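TqaA (Penicillium aethiopicum, PDB 5DLK) probably acts as a nonribosomal peptide synthetase, this chain being its C-terminal condensation-like domain, the part associated with macrocyclization of the peptide. Local coordinates at residues Phe337-Leu350 with Phe463-Thr475. Sequence-based numbering, arbitrary orientation.
Sequences FPEDSTDWTVMDLL and FSTDPTARLLDIT
Backbone hydrogen bonds pair Trp344 with Leu471 and Val346 with Ala469, where the chain has left helix 446-465. Leu471 N gives a nearly straight bond to Trp344 O (2.9 Å, 169° at the hydrogen), and Val346 N meets Ala469 O at 2.8 Å; together the two bonds make a single beta bridge of Thr345 with Arg470. A weak bond from Met347 N to Pro467 O follows. Thus two amides of the first turn of helix 346-358, which begins in a capping box of Thr345 and Asp348, find acceptors in the other segment.

Apolar packing lies on the side facing helix 283-299. Val346 CG1, anti to the backbone N (chi1 167°), sits over the face of the Phe463 ring in a CH-pi contact, 4.1 Å from its centroid, while CG2 reaches Phe463 CD1 and Ile474 CD1. Leu471 splits its branches: CD2 touches Leu349 CD2, and CD1 lies at the edges of the Phe337 and Trp344 rings. Phe463 continues onto helix 283-299 through Leu286 and Leu293.

Nearer solvent, the Asp343 carboxylate approaches the Arg470 guanidinium from above its flat side, OD2 3.0 Å from NH1 and the planes 71° apart, so no N-H points at it. The pairing rests on charge alone, as does that of Arg470 with Asp473. Asp343 OD1 also accepts from a water that donates to Trp344 O and accepts from Leu472 N. Were Asp343 replaced by alanine, Arg470 would probably keep only the charge of Asp473 within this contact, and the water would lose one acceptor.

Two well-formed backbone bonds and the apolar packing thus hold the C-terminal end of this condensation-fold domain to the start of helix 346-358, and the charge pairing adds a looser, less directional link.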
loop_
_atom_site.group_PDB
_atom_site.type_symbol
_atom_site.label_atom_id
_atom_site.label_comp_id
_atom_site.label_asym_id
_atom_site.label_seq_id
_atom_site.Cartn_x
_atom_site.Cartn_y
_atom_site.Cartn_z
ATOM N N PHE A 337 -6.612 20.674 19.319
ATOM C CA PHE A 337 -5.776 21.667 19.997
ATOM C C PHE A 337 -6.546 22.328 21.123
ATOM O O PHE A 337 -7.727 22.605 20.967
ATOM C CB PHE A 337 -5.332 22.748 19.018
ATOM C CG PHE A 337 -4.539 22.237 17.851
ATOM C CD1 PHE A 337 -5.173 21.650 16.755
ATOM C CD2 PHE A 337 -3.156 22.403 17.825
ATOM C CE1 PHE A 337 -4.437 21.204 15.664
ATOM C CE2 PHE A 337 -2.413 21.957 16.744
ATOM C CZ PHE A 337 -3.058 21.357 15.654
ATOM N N PRO A 338 -5.873 22.628 22.241
ATOM C CA PRO A 338 -6.572 23.336 23.322
ATOM C C PRO A 338 -6.727 24.831 23.020
ATOM O O PRO A 338 -6.171 25.335 22.050
ATOM C CB PRO A 338 -5.649 23.116 24.534
ATOM C CG PRO A 338 -4.296 23.058 23.956
ATOM C CD PRO A 338 -4.486 22.306 22.599
ATOM N N GLU A 339 -7.462 25.550 23.869
ATOM C CA GLU A 339 -7.527 27.007 23.739
ATOM C C GLU A 339 -6.149 27.635 23.984
ATOM O O GLU A 339 -5.285 27.007 24.604
ATOM C CB GLU A 339 -8.568 27.583 24.711
ATOM C CG GLU A 339 -10.009 27.150 24.421
ATOM C CD GLU A 339 -10.511 27.595 23.030
ATOM O OE1 GLU A 339 -10.340 28.785 22.664
ATOM O OE2 GLU A 339 -11.074 26.746 22.298
ATOM N N ASP A 340 -5.950 28.862 23.495
ATOM C CA ASP A 340 -4.666 29.546 23.575
ATOM C C ASP A 340 -4.156 29.614 25.026
ATOM O O ASP A 340 -2.957 29.552 25.267
ATOM C CB ASP A 340 -4.762 30.978 23.033
ATOM C CG ASP A 340 -4.922 31.044 21.518
ATOM O OD1 ASP A 340 -4.823 30.004 20.825
ATOM O OD2 ASP A 340 -5.133 32.176 21.026
ATOM N N SER A 341 -5.087 29.749 25.958
ATOM C CA SER A 341 -4.759 29.920 27.388
ATOM C C SER A 341 -3.919 28.764 27.936
ATOM O O SER A 341 -3.131 28.938 28.872
ATOM C CB SER A 341 -6.040 30.073 28.221
ATOM O OG SER A 341 -6.876 28.922 28.204
ATOM N N THR A 342 -4.065 27.584 27.337
ATOM C CA THR A 342 -3.303 26.420 27.796
ATOM C C THR A 342 -1.831 26.491 27.348
ATOM O O THR A 342 -0.930 25.879 27.958
ATOM C CB THR A 342 -3.990 25.129 27.297
ATOM O OG1 THR A 342 -5.319 25.079 27.835
ATOM C CG2 THR A 342 -3.234 23.867 27.717
ATOM N N ASP A 343 -1.578 27.261 26.293
ATOM C CA ASP A 343 -0.221 27.554 25.824
ATOM C C ASP A 343 0.567 26.279 25.513
ATOM O O ASP A 343 1.672 26.077 26.008
ATOM C CB ASP A 343 0.531 28.388 26.860
ATOM C CG ASP A 343 1.248 29.569 26.251
ATOM O OD1 ASP A 343 1.387 29.615 25.007
ATOM O OD2 ASP A 343 1.691 30.437 27.031
ATOM N N TRP A 344 -0.016 25.401 24.706
ATOM C CA TRP A 344 0.713 24.216 24.271
ATOM C C TRP A 344 2.053 24.531 23.601
ATOM O O TRP A 344 2.188 25.519 22.864
ATOM C CB TRP A 344 -0.109 23.408 23.277
ATOM C CG TRP A 344 -0.826 22.240 23.855
ATOM C CD1 TRP A 344 -1.056 21.957 25.176
ATOM C CD2 TRP A 344 -1.424 21.194 23.104
ATOM N NE1 TRP A 344 -1.785 20.783 25.284
ATOM C CE2 TRP A 344 -2.013 20.297 24.020
ATOM C CE3 TRP A 344 -1.524 20.928 21.728
ATOM C CZ2 TRP A 344 -2.700 19.162 23.604
ATOM C CZ3 TRP A 344 -2.211 19.789 21.314
ATOM C CH2 TRP A 344 -2.784 18.920 22.250
ATOM N N THR A 345 3.024 23.673 23.870
ATOM C CA THR A 345 4.281 23.670 23.136
ATOM C C THR A 345 4.223 22.651 22.017
ATOM O O THR A 345 3.317 21.830 21.944
ATOM C CB THR A 345 5.461 23.318 24.041
ATOM O OG1 THR A 345 5.315 21.969 24.494
ATOM C CG2 THR A 345 5.506 24.255 25.262
ATOM N N VAL A 346 5.213 22.707 21.139
ATOM C CA VAL A 346 5.386 21.673 20.137
ATOM C C VAL A 346 5.399 20.276 20.754
ATOM O O VAL A 346 4.755 19.363 20.239
ATOM C CB VAL A 346 6.681 21.923 19.353
ATOM C CG1 VAL A 346 7.056 20.696 18.522
ATOM C CG2 VAL A 346 6.517 23.180 18.487
ATOM N N MET A 347 6.089 20.099 21.879
ATOM C CA MET A 347 6.122 18.779 22.504
ATOM C C MET A 347 4.722 18.266 22.886
ATOM O O MET A 347 4.436 17.079 22.745
ATOM C CB MET A 347 7.003 18.794 23.757
ATOM C CG MET A 347 7.448 17.397 24.150
ATOM S SD MET A 347 8.677 16.809 22.935
ATOM C CE MET A 347 10.103 17.732 23.520
ATOM N N ASP A 348 3.885 19.167 23.392
ATOM C CA ASP A 348 2.515 18.819 23.792
ATOM C C ASP A 348 1.741 18.334 22.573
ATOM O O ASP A 348 0.981 17.365 22.652
ATOM C CB ASP A 348 1.796 20.014 24.426
ATOM C CG ASP A 348 2.448 20.471 25.739
ATOM O OD1 ASP A 348 2.810 19.594 26.538
ATOM O OD2 ASP A 348 2.591 21.691 25.957
ATOM N N LEU A 349 1.924 19.022 21.448
ATOM C CA LEU A 349 1.256 18.617 20.211
ATOM C C LEU A 349 1.786 17.267 19.744
ATOM O O LEU A 349 1.014 16.406 19.305
ATOM C CB LEU A 349 1.439 19.691 19.116
ATOM C CG LEU A 349 1.011 19.243 17.719
ATOM C CD1 LEU A 349 -0.474 18.901 17.717
ATOM C CD2 LEU A 349 1.332 20.328 16.672
ATOM N N LEU A 350 3.101 17.065 19.829
ATOM C CA LEU A 350 3.673 15.793 19.376
ATOM C C LEU A 350 3.121 14.622 20.219
ATOM O O LEU A 350 2.738 13.597 19.675
ATOM C CB LEU A 350 5.195 15.822 19.454
ATOM C CG LEU A 350 5.814 16.818 18.459
ATOM C CD1 LEU A 350 7.320 16.965 18.720
ATOM C CD2 LEU A 350 5.569 16.321 17.046
ATOM N N PHE A 463 9.704 22.164 14.139
ATOM C CA PHE A 463 9.355 21.335 15.297
ATOM C C PHE A 463 10.588 20.637 15.873
ATOM O O PHE A 463 10.781 20.584 17.092
ATOM C CB PHE A 463 8.315 20.284 14.909
ATOM C CG PHE A 463 6.885 20.801 14.821
ATOM C CD1 PHE A 463 6.579 22.131 14.998
ATOM C CD2 PHE A 463 5.848 19.904 14.557
ATOM C CE1 PHE A 463 5.258 22.589 14.896
ATOM C CE2 PHE A 463 4.527 20.336 14.474
ATOM C CZ PHE A 463 4.223 21.663 14.650
ATOM N N SER A 464 11.413 20.111 14.974
ATOM C CA SER A 464 12.617 19.368 15.311
ATOM C C SER A 464 13.656 20.267 15.986
ATOM O O SER A 464 14.291 19.894 16.983
ATOM C CB SER A 464 13.201 18.752 14.023
ATOM O OG SER A 464 14.498 18.226 14.234
ATOM N N THR A 465 13.818 21.451 15.414
ATOM C CA THR A 465 14.803 22.429 15.875
ATOM C C THR A 465 14.478 22.975 17.279
ATOM O O THR A 465 15.386 23.154 18.103
ATOM C CB THR A 465 14.916 23.580 14.857
ATOM O OG1 THR A 465 15.265 23.026 13.577
ATOM C CG2 THR A 465 15.987 24.591 15.260
ATOM N N ASP A 466 13.200 23.227 17.573
ATOM C CA ASP A 466 12.839 23.692 18.920
ATOM C C ASP A 466 11.549 23.063 19.451
ATOM O O ASP A 466 10.492 23.683 19.396
ATOM C CB ASP A 466 12.689 25.210 18.956
ATOM C CG ASP A 466 12.568 25.751 20.384
ATOM O OD1 ASP A 466 12.688 24.949 21.342
ATOM O OD2 ASP A 466 12.359 26.976 20.555
ATOM N N PRO A 467 11.653 21.859 20.009
ATOM C CA PRO A 467 10.451 21.158 20.461
ATOM C C PRO A 467 9.795 21.817 21.684
ATOM O O PRO A 467 8.683 21.426 22.041
ATOM C CB PRO A 467 10.966 19.763 20.831
ATOM C CG PRO A 467 12.339 19.673 20.322
ATOM C CD PRO A 467 12.868 21.051 20.169
ATOM N N THR A 468 10.446 22.785 22.328
ATOM C CA THR A 468 9.817 23.410 23.490
ATOM C C THR A 468 9.138 24.725 23.121
ATOM O O THR A 468 8.599 25.421 23.991
ATOM C CB THR A 468 10.830 23.661 24.650
ATOM O OG1 THR A 468 11.751 24.685 24.280
ATOM C CG2 THR A 468 11.594 22.399 24.997
ATOM N N ALA A 469 9.162 25.074 21.835
ATOM C CA ALA A 469 8.530 26.305 21.371
ATOM C C ALA A 469 7.030 26.309 21.615
ATOM O O ALA A 469 6.376 25.275 21.481
ATOM C CB ALA A 469 8.799 26.520 19.873
ATOM N N ARG A 470 6.481 27.482 21.916
ATOM C CA ARG A 470 5.029 27.626 22.047
ATOM C C ARG A 470 4.388 27.540 20.674
ATOM O O ARG A 470 4.871 28.163 19.728
ATOM C CB ARG A 470 4.655 28.953 22.720
ATOM C CG ARG A 470 4.893 29.001 24.217
ATOM C CD ARG A 470 4.628 30.420 24.766
ATOM N NE ARG A 470 3.759 31.192 23.873
ATOM C CZ ARG A 470 3.006 32.226 24.247
ATOM N NH1 ARG A 470 3.005 32.634 25.509
ATOM N NH2 ARG A 470 2.248 32.854 23.359
ATOM N N LEU A 471 3.310 26.766 20.546
ATOM C CA LEU A 471 2.614 26.707 19.254
ATOM C C LEU A 471 2.201 28.087 18.768
ATOM O O LEU A 471 2.263 28.378 17.565
ATOM C CB LEU A 471 1.368 25.822 19.346
ATOM C CG LEU A 471 1.550 24.314 19.382
ATOM C CD1 LEU A 471 0.165 23.611 19.302
ATOM C CD2 LEU A 471 2.476 23.845 18.260
ATOM N N LEU A 472 1.778 28.944 19.696
ATOM C CA LEU A 472 1.381 30.306 19.326
ATOM C C LEU A 472 2.508 31.092 18.641
ATOM O O LEU A 472 2.250 32.062 17.933
ATOM C CB LEU A 472 0.898 31.080 20.560
ATOM C CG LEU A 472 -0.522 30.717 20.991
ATOM C CD1 LEU A 472 -0.896 31.347 22.338
ATOM C CD2 LEU A 472 -1.498 31.144 19.904
ATOM N N ASP A 473 3.749 30.667 18.851
ATOM C CA ASP A 473 4.902 31.384 18.313
ATOM C C ASP A 473 5.405 30.815 16.986
ATOM O O ASP A 473 6.373 31.326 16.410
ATOM C CB ASP A 473 6.047 31.368 19.326
ATOM C CG ASP A 473 5.749 32.212 20.563
ATOM O OD1 ASP A 473 4.917 33.141 20.465
ATOM O OD2 ASP A 473 6.339 31.934 21.632
ATOM N N ILE A 474 4.776 29.743 16.514
ATOM C CA ILE A 474 5.222 29.092 15.287
ATOM C C ILE A 474 4.692 29.833 14.066
ATOM O O ILE A 474 3.492 30.106 13.973
ATOM C CB ILE A 474 4.750 27.624 15.208
ATOM C CG1 ILE A 474 5.235 26.819 16.416
ATOM C CG2 ILE A 474 5.203 26.976 13.889
ATOM C CD1 ILE A 474 6.660 26.352 16.349
ATOM N N THR A 475 5.585 30.151 13.132
ATOM C CA THR A 475 5.174 30.696 11.838
ATOM C C THR A 475 5.711 29.812 10.723
ATOM O O THR A 475 6.675 29.075 10.916
ATOM C CB THR A 475 5.679 32.142 11.633
ATOM O OG1 THR A 475 7.111 32.135 11.619
ATOM C CG2 THR A 475 5.187 33.040 12.757
HETATM O O HOH W 1 1.111 27.906 22.486
#